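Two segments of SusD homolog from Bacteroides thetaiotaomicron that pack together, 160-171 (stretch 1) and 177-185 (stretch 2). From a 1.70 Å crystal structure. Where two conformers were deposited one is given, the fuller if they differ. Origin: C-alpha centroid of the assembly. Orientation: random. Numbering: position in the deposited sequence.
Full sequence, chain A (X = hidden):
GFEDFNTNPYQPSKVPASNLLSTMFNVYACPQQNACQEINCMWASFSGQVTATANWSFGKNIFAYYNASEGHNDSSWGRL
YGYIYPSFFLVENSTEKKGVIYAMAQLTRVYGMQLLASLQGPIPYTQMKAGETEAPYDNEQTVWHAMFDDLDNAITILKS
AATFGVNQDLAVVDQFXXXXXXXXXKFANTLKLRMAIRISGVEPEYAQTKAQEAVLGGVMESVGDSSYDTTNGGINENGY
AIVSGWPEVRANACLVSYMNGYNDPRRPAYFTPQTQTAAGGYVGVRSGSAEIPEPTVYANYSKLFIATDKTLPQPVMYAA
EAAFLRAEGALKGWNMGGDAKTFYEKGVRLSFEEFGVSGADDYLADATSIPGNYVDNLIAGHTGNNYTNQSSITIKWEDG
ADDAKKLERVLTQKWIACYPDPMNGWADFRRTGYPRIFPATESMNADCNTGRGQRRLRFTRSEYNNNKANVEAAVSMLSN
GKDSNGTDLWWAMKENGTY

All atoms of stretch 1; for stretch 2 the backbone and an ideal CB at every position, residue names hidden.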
ATOM      1  N   SER A 160      -0.991  20.435 -19.005  1.00 23.54           N
ATOM      2  CA  SER A 160      -0.951  21.784 -19.494  1.00 26.03           C
ATOM      3  C   SER A 160      -0.235  22.732 -18.529  1.00 25.03           C
ATOM      4  O   SER A 160       0.645  23.536 -18.936  1.00 25.54           O
ATOM      5  CB  SER A 160      -2.388  22.266 -19.728  1.00 26.75           C
ATOM      6  OG  SER A 160      -2.347  23.603 -20.148  1.00 33.77           O
ATOM      7  N   ALA A 161      -0.610  22.658 -17.258  1.00 24.31           N
ATOM      8  CA  ALA A 161      -0.021  23.495 -16.227  1.00 23.00           C
ATOM      9  C   ALA A 161       1.522  23.347 -16.185  1.00 22.53           C
ATOM     10  O   ALA A 161       2.244  24.336 -16.017  1.00 22.41           O
ATOM     11  CB  ALA A 161      -0.661  23.154 -14.847  1.00 22.66           C
ATOM     12  N   ALA A 162       2.020  22.128 -16.353  1.00 22.12           N
ATOM     13  CA  ALA A 162       3.449  21.835 -16.234  1.00 22.36           C
ATOM     14  C   ALA A 162       4.316  22.623 -17.267  1.00 23.91           C
ATOM     15  O   ALA A 162       5.500  22.941 -16.997  1.00 24.09           O
ATOM     16  CB  ALA A 162       3.696  20.317 -16.378  1.00 21.78           C
ATOM     17  N   THR A 163       3.730  22.895 -18.429  1.00 24.52           N
ATOM     18  CA  THR A 163       4.449  23.599 -19.532  1.00 25.94           C
ATOM     19  C   THR A 163       4.834  25.026 -19.117  1.00 28.08           C
ATOM     20  O   THR A 163       5.774  25.618 -19.703  1.00 28.86           O
ATOM     21  CB  THR A 163       3.640  23.629 -20.872  1.00 26.03           C
ATOM     22  OG1 THR A 163       2.457  24.439 -20.737  1.00 24.15           O
ATOM     23  CG2 THR A 163       3.254  22.218 -21.317  1.00 26.85           C
ATOM     24  N   PHE A 164       4.142  25.585 -18.101  1.00 29.15           N
ATOM     25  CA  PHE A 164       4.364  26.989 -17.711  1.00 30.11           C
ATOM     26  C   PHE A 164       5.419  27.133 -16.639  1.00 30.11           C
ATOM     27  O   PHE A 164       5.800  28.266 -16.326  1.00 32.63           O
ATOM     28  CB  PHE A 164       3.052  27.652 -17.265  1.00 30.74           C
ATOM     29  CG  PHE A 164       2.044  27.735 -18.347  1.00 33.14           C
ATOM     30  CD1 PHE A 164       2.109  28.752 -19.293  1.00 36.95           C
ATOM     31  CD2 PHE A 164       1.046  26.797 -18.453  1.00 35.46           C
ATOM     32  CE1 PHE A 164       1.167  28.827 -20.312  1.00 37.76           C
ATOM     33  CE2 PHE A 164       0.116  26.872 -19.463  1.00 37.18           C
ATOM     34  CZ  PHE A 164       0.184  27.875 -20.398  1.00 37.08           C
ATOM     35  N   GLY A 165       5.915  26.014 -16.092  1.00 28.63           N
ATOM     36  CA  GLY A 165       6.839  26.037 -14.971  1.00 27.69           C
ATOM     37  C   GLY A 165       6.074  25.816 -13.664  1.00 27.23           C
ATOM     38  O   GLY A 165       4.847  25.642 -13.685  1.00 27.52           O
ATOM     39  N   VAL A 166       6.799  25.890 -12.549  1.00 25.75           N
ATOM     40  CA  VAL A 166       6.248  25.621 -11.195  1.00 24.91           C
ATOM     41  C   VAL A 166       5.030  26.496 -10.909  1.00 24.12           C
ATOM     42  O   VAL A 166       5.053  27.705 -11.164  1.00 24.88           O
ATOM     43  CB  VAL A 166       7.310  25.890 -10.089  1.00 24.75           C
ATOM     44  CG1 VAL A 166       6.630  25.846  -8.658  1.00 24.75           C
ATOM     45  CG2 VAL A 166       8.467  24.875 -10.212  1.00 25.50           C
ATOM     46  N   ASN A 167       3.985  25.883 -10.370  1.00 22.35           N
ATOM     47  CA  ASN A 167       2.703  26.566 -10.182  1.00 22.05           C
ATOM     48  C   ASN A 167       2.740  27.274  -8.835  1.00 21.51           C
ATOM     49  O   ASN A 167       2.994  26.640  -7.789  1.00 20.35           O
ATOM     50  CB  ASN A 167       1.575  25.567 -10.250  1.00 21.07           C
ATOM     51  CG  ASN A 167       0.221  26.220 -10.183  1.00 24.15           C
ATOM     52  OD1 ASN A 167      -0.292  26.498  -9.104  1.00 24.12           O
ATOM     53  ND2 ASN A 167      -0.351  26.514 -11.357  1.00 25.14           N
ATOM     54  N   GLN A 168       2.527  28.584  -8.851  1.00 22.11           N
ATOM     55  CA  GLN A 168       2.741  29.368  -7.641  1.00 22.90           C
ATOM     56  C   GLN A 168       1.599  29.205  -6.629  1.00 23.37           C
ATOM     57  O   GLN A 168       1.863  29.240  -5.434  1.00 23.18           O
ATOM     58  CB  GLN A 168       2.968  30.846  -7.967  1.00 23.70           C
ATOM     59  CG  GLN A 168       4.183  31.130  -8.876  1.00 24.89           C
ATOM     60  CD  GLN A 168       5.444  30.597  -8.307  1.00 27.27           C
ATOM     61  OE1 GLN A 168       5.905  31.027  -7.236  1.00 28.72           O
ATOM     62  NE2 GLN A 168       5.981  29.539  -8.967  1.00 26.81           N
ATOM     63  N   ASP A 169       0.364  28.982  -7.091  1.00 23.21           N
ATOM     64  CA  ASP A 169      -0.765  28.699  -6.147  1.00 24.93           C
ATOM     65  C   ASP A 169      -0.521  27.409  -5.355  1.00 22.83           C
ATOM     66  O   ASP A 169      -0.687  27.326  -4.129  1.00 23.86           O
ATOM     67  CB  ASP A 169      -2.069  28.454  -6.927  1.00 25.72           C
ATOM     68  CG  ASP A 169      -2.593  29.699  -7.602  1.00 33.11           C
ATOM     69  OD1 ASP A 169      -2.164  30.799  -7.213  1.00 35.27           O
ATOM     70  OD2 ASP A 169      -3.440  29.557  -8.531  1.00 39.41           O
ATOM     71  N   LEU A 170      -0.106  26.393  -6.090  1.00 21.16           N
ATOM     72  CA  LEU A 170       0.090  25.076  -5.526  1.00 19.81           C
ATOM     73  C   LEU A 170       1.348  25.085  -4.615  1.00 19.18           C
ATOM     74  O   LEU A 170       1.363  24.431  -3.575  1.00 17.57           O
ATOM     75  CB  LEU A 170       0.168  24.064  -6.653  1.00 19.31           C
ATOM     76  CG  LEU A 170       0.355  22.611  -6.169  1.00 18.63           C
ATOM     77  CD1 LEU A 170      -0.749  22.170  -5.201  1.00 18.98           C
ATOM     78  CD2 LEU A 170       0.449  21.703  -7.351  1.00 20.78           C
ATOM     79  N   ALA A 171       2.371  25.875  -4.967  1.00 19.45           N
ATOM     80  CA  ALA A 171       3.641  25.915  -4.179  1.00 20.18           C
ATOM     81  C   ALA A 171       3.453  26.266  -2.675  1.00 21.49           C
ATOM     82  O   ALA A 171       4.156  25.768  -1.787  1.00 22.95           O
ATOM     83  CB  ALA A 171       4.646  26.866  -4.828  1.00 19.49           C
ATOM     84  N   UNK A 177       5.959  18.254  -3.709  1.00 16.69           N
ATOM     85  CA  UNK A 177       6.715  18.715  -4.877  1.00 17.06           C
ATOM     86  C   UNK A 177       6.811  20.228  -5.054  1.00 17.68           C
ATOM     87  O   UNK A 177       7.244  20.698  -6.109  1.00 18.06           O
ATOM     88  CB  UNK A 177       6.084  18.121  -6.138  1.00 17.06           C
ATOM     89  N   UNK A 178       6.409  20.995  -4.044  1.00 19.04           N
ATOM     90  CA  UNK A 178       6.587  22.470  -4.027  1.00 20.79           C
ATOM     91  C   UNK A 178       5.985  23.150  -5.266  1.00 20.30           C
ATOM     92  O   UNK A 178       6.504  24.161  -5.781  1.00 20.52           O
ATOM     93  CB  UNK A 178       8.075  22.815  -3.936  1.00 20.79           C
ATOM     94  N   UNK A 179       4.894  22.578  -5.756  1.00 19.13           N
ATOM     95  CA  UNK A 179       4.143  23.131  -6.885  1.00 19.21           C
ATOM     96  C   UNK A 179       4.555  22.710  -8.261  1.00 19.49           C
ATOM     97  O   UNK A 179       3.980  23.173  -9.225  1.00 20.15           O
ATOM     98  CB  UNK A 179       4.220  24.658  -6.830  1.00 19.21           C
ATOM     99  N   UNK A 180       5.552  21.833  -8.361  1.00 19.27           N
ATOM    100  CA  UNK A 180       6.025  21.359  -9.633  1.00 19.96           C
ATOM    101  C   UNK A 180       5.022  20.373 -10.258  1.00 19.82           C
ATOM    102  O   UNK A 180       4.985  19.176  -9.897  1.00 18.60           O
ATOM    103  CB  UNK A 180       7.398  20.705  -9.468  1.00 19.96           C
ATOM    104  N   UNK A 181       4.220  20.864 -11.200  1.00 19.80           N
ATOM    105  CA  UNK A 181       3.203  20.016 -11.842  1.00 19.17           C
ATOM    106  C   UNK A 181       3.766  18.933 -12.742  1.00 19.40           C
ATOM    107  O   UNK A 181       3.044  17.968 -13.047  1.00 18.64           O
ATOM    108  CB  UNK A 181       2.253  20.890 -12.664  1.00 19.17           C
ATOM    109  N   UNK A 182       5.019  19.051 -13.181  1.00 19.90           N
ATOM    110  CA  UNK A 182       5.633  17.944 -13.915  0.50 20.24           C
ATOM    111  C   UNK A 182       5.858  16.745 -12.999  1.00 19.61           C
ATOM    112  O   UNK A 182       5.738  15.622 -13.439  1.00 19.75           O
ATOM    113  CB  UNK A 182       6.958  18.385 -14.540  0.50 20.24           C
ATOM    114  N   UNK A 183       6.177  16.990 -11.732  1.00 19.47           N
ATOM    115  CA  UNK A 183       6.348  15.888 -10.750  1.00 19.23           C
ATOM    116  C   UNK A 183       4.984  15.287 -10.425  1.00 18.25           C
ATOM    117  O   UNK A 183       4.819  14.056 -10.400  1.00 18.21           O
ATOM    118  CB  UNK A 183       7.026  16.385  -9.472  1.00 19.23           C
ATOM    119  N   UNK A 184       3.993  16.148 -10.231  1.00 16.78           N
ATOM    120  CA  UNK A 184       2.651  15.626 -10.019  1.00 16.03           C
ATOM    121  C   UNK A 184       2.121  14.832 -11.222  1.00 15.82           C
ATOM    122  O   UNK A 184       1.357  13.872 -11.066  1.00 17.31           O
ATOM    123  CB  UNK A 184       1.698  16.781  -9.704  1.00 16.03           C
ATOM    124  N   UNK A 185       2.528  15.210 -12.423  1.00 15.93           N
ATOM    125  CA  UNK A 185       2.029  14.505 -13.620  1.00 16.83           C
ATOM    126  C   UNK A 185       2.576  13.089 -13.651  1.00 16.47           C
ATOM    127  O   UNK A 185       1.853  12.160 -13.968  1.00 16.53           O
ATOM    128  CB  UNK A 185       2.419  15.249 -14.899  1.00 16.83           C
TER

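At position 177 the CA-to-CB bond points sideways and nothing of stretch 1 lies within 5.5 Å of the ideal CB, so many side chains would do. The residue is Y177, whose ring leads away and whose OH is hydrogen-bonded elsewhere in the structure.

Position 178 has positive phi and psi (55/33), as the first corner of a type I' turn requires; asparagine, aspartate and glycine are common there. CB points away from stretch 1, leaving room for a long polar chain. K178 fills it, while its backbone O lies 3.3 Å from V166 CG1.

Position 179 is the most constrained. Its ideal CB points toward stretch 1 and would sit 2.5 Å from N167 O and 2.9 Å from A171 N, both clashes. At phi/psi of 89/2 it would also be jammed against the preceding carbonyl. Glycine alone suits, and G179 is found. G179 CA comes within 3.9 Å of L170 CG, and this close approach accompanies the one direct hydrogen bond between the stretches, N167 N to G179 O (2.9 Å, nearly linear at 168°).

Position 180 precedes the helix with CB pointing away, a place for an N-cap such as serine, threonine, aspartate or asparagine. D180 caps through OD1, accepting weakly from the backbone N of both 182 and 183. Water 1 donates to D180 OD1 (3.2 Å) and to A162 O (3.1 Å), linking the cap to stretch 1.

At position 181, the ideal CB points toward stretch 1, 3.9 Å from A162 CA and 4.3 Å from A161 CB, so a small or modest apolar side chain fits best: alanine, cysteine, perhaps valine. C181 places SG 3.9 Å from N167 CB, 4.1 Å from A161 CB and 4.2 Å from L170 CD2. C181 N donates to water 2 (2.7 Å), which bonds weakly to G165 O (2.8 Å).

At position 182 the CA-to-CB bond points sideways, with the ideal CB 4.2 Å from A162 CB; alanine or a small polar residue would suit. S182 brings OG to 3.2 Å from A162 CB and shares water 1 (3.1 Å from OG).

Position 183 is out of reach and undemanding; it is K183. At position 184 CB points toward stretch 1 but lies beyond 5.5 Å, so a large apolar or aromatic side chain is needed to reach L170. W184 does so, its CD1 lying 3.8 Å from L170 CD2. At position 185 the CA-to-CB bond points toward stretch 1, the ideal CB 5.4 Å from A162 CB, admitting medium apolar chains; L185 makes no close contact.

Stretch 2 (177-185) YKGDCSKWL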
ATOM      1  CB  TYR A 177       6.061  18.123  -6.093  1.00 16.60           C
ATOM      2  CG  TYR A 177       6.075  16.601  -6.195  1.00 15.65           C
ATOM      3  CD1 TYR A 177       7.264  15.872  -6.086  1.00 17.32           C
ATOM      4  CD2 TYR A 177       4.916  15.906  -6.513  1.00 16.95           C
ATOM      5  CE1 TYR A 177       7.284  14.483  -6.252  1.00 17.32           C
ATOM      6  CE2 TYR A 177       4.934  14.494  -6.682  1.00 15.94           C
ATOM      7  CZ  TYR A 177       6.120  13.801  -6.567  1.00 16.21           C
ATOM      8  OH  TYR A 177       6.099  12.445  -6.765  1.00 16.29           O
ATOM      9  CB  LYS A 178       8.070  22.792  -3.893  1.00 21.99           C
ATOM     10  CG  LYS A 178       8.726  22.219  -2.622  1.00 27.49           C
ATOM     11  CD  LYS A 178      10.214  22.691  -2.494  1.00 35.60           C
ATOM     12  CE  LYS A 178      10.751  22.686  -1.010  1.00 38.35           C
ATOM     13  NZ  LYS A 178      10.745  21.318  -0.353  1.00 39.57           N
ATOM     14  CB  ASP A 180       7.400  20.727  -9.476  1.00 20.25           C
ATOM     15  CG  ASP A 180       8.029  20.352 -10.812  1.00 22.57           C
ATOM     16  OD1 ASP A 180       7.325  20.179 -11.861  1.00 22.96           O
ATOM     17  OD2 ASP A 180       9.268  20.214 -10.827  1.00 25.77           O
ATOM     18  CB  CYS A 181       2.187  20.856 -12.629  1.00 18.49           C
ATOM     19  SG  CYS A 181       1.168  21.861 -11.459  1.00 21.67           S
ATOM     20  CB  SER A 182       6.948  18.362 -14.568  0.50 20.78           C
ATOM     21  OG  SER A 182       6.677  19.303 -15.584  0.50 22.91           O
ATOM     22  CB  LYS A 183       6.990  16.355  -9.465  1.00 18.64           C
ATOM     23  CG  LYS A 183       8.417  16.799  -9.553  1.00 21.94           C
ATOM     24  CD  LYS A 183       9.398  15.649  -9.690  1.00 25.22           C
ATOM     25  CE  LYS A 183      10.907  16.125  -9.717  1.00 26.72           C
ATOM     26  NZ  LYS A 183      11.414  16.661  -8.413  1.00 29.22           N
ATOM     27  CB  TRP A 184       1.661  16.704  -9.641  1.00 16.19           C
ATOM     28  CG  TRP A 184       1.758  17.153  -8.230  1.00 16.02           C
ATOM     29  CD1 TRP A 184       2.215  18.348  -7.793  1.00 16.18           C
ATOM     30  CD2 TRP A 184       1.397  16.405  -7.061  1.00 16.77           C
ATOM     31  NE1 TRP A 184       2.143  18.417  -6.418  1.00 17.65           N
ATOM     32  CE2 TRP A 184       1.657  17.227  -5.943  1.00 16.61           C
ATOM     33  CE3 TRP A 184       0.864  15.124  -6.857  1.00 17.96           C
ATOM     34  CZ2 TRP A 184       1.408  16.814  -4.644  1.00 18.33           C
ATOM     35  CZ3 TRP A 184       0.638  14.709  -5.554  1.00 17.59           C
ATOM     36  CH2 TRP A 184       0.908  15.559  -4.470  1.00 17.99           C
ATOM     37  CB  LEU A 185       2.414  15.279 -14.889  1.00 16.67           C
ATOM     38  CG  LEU A 185       1.817  14.754 -16.207  1.00 20.20           C
ATOM     39  CD1 LEU A 185       0.318  14.896 -16.243  1.00 19.21           C
ATOM     40  CD2 LEU A 185       2.487  15.505 -17.425  1.00 19.74           C
TER
HETATM   41  O   HOH W   1       6.690  22.102 -14.291  1.00 39.92           O
HETATM   42  O   HOH W   2       4.592  23.027 -12.834  1.00 27.43           O
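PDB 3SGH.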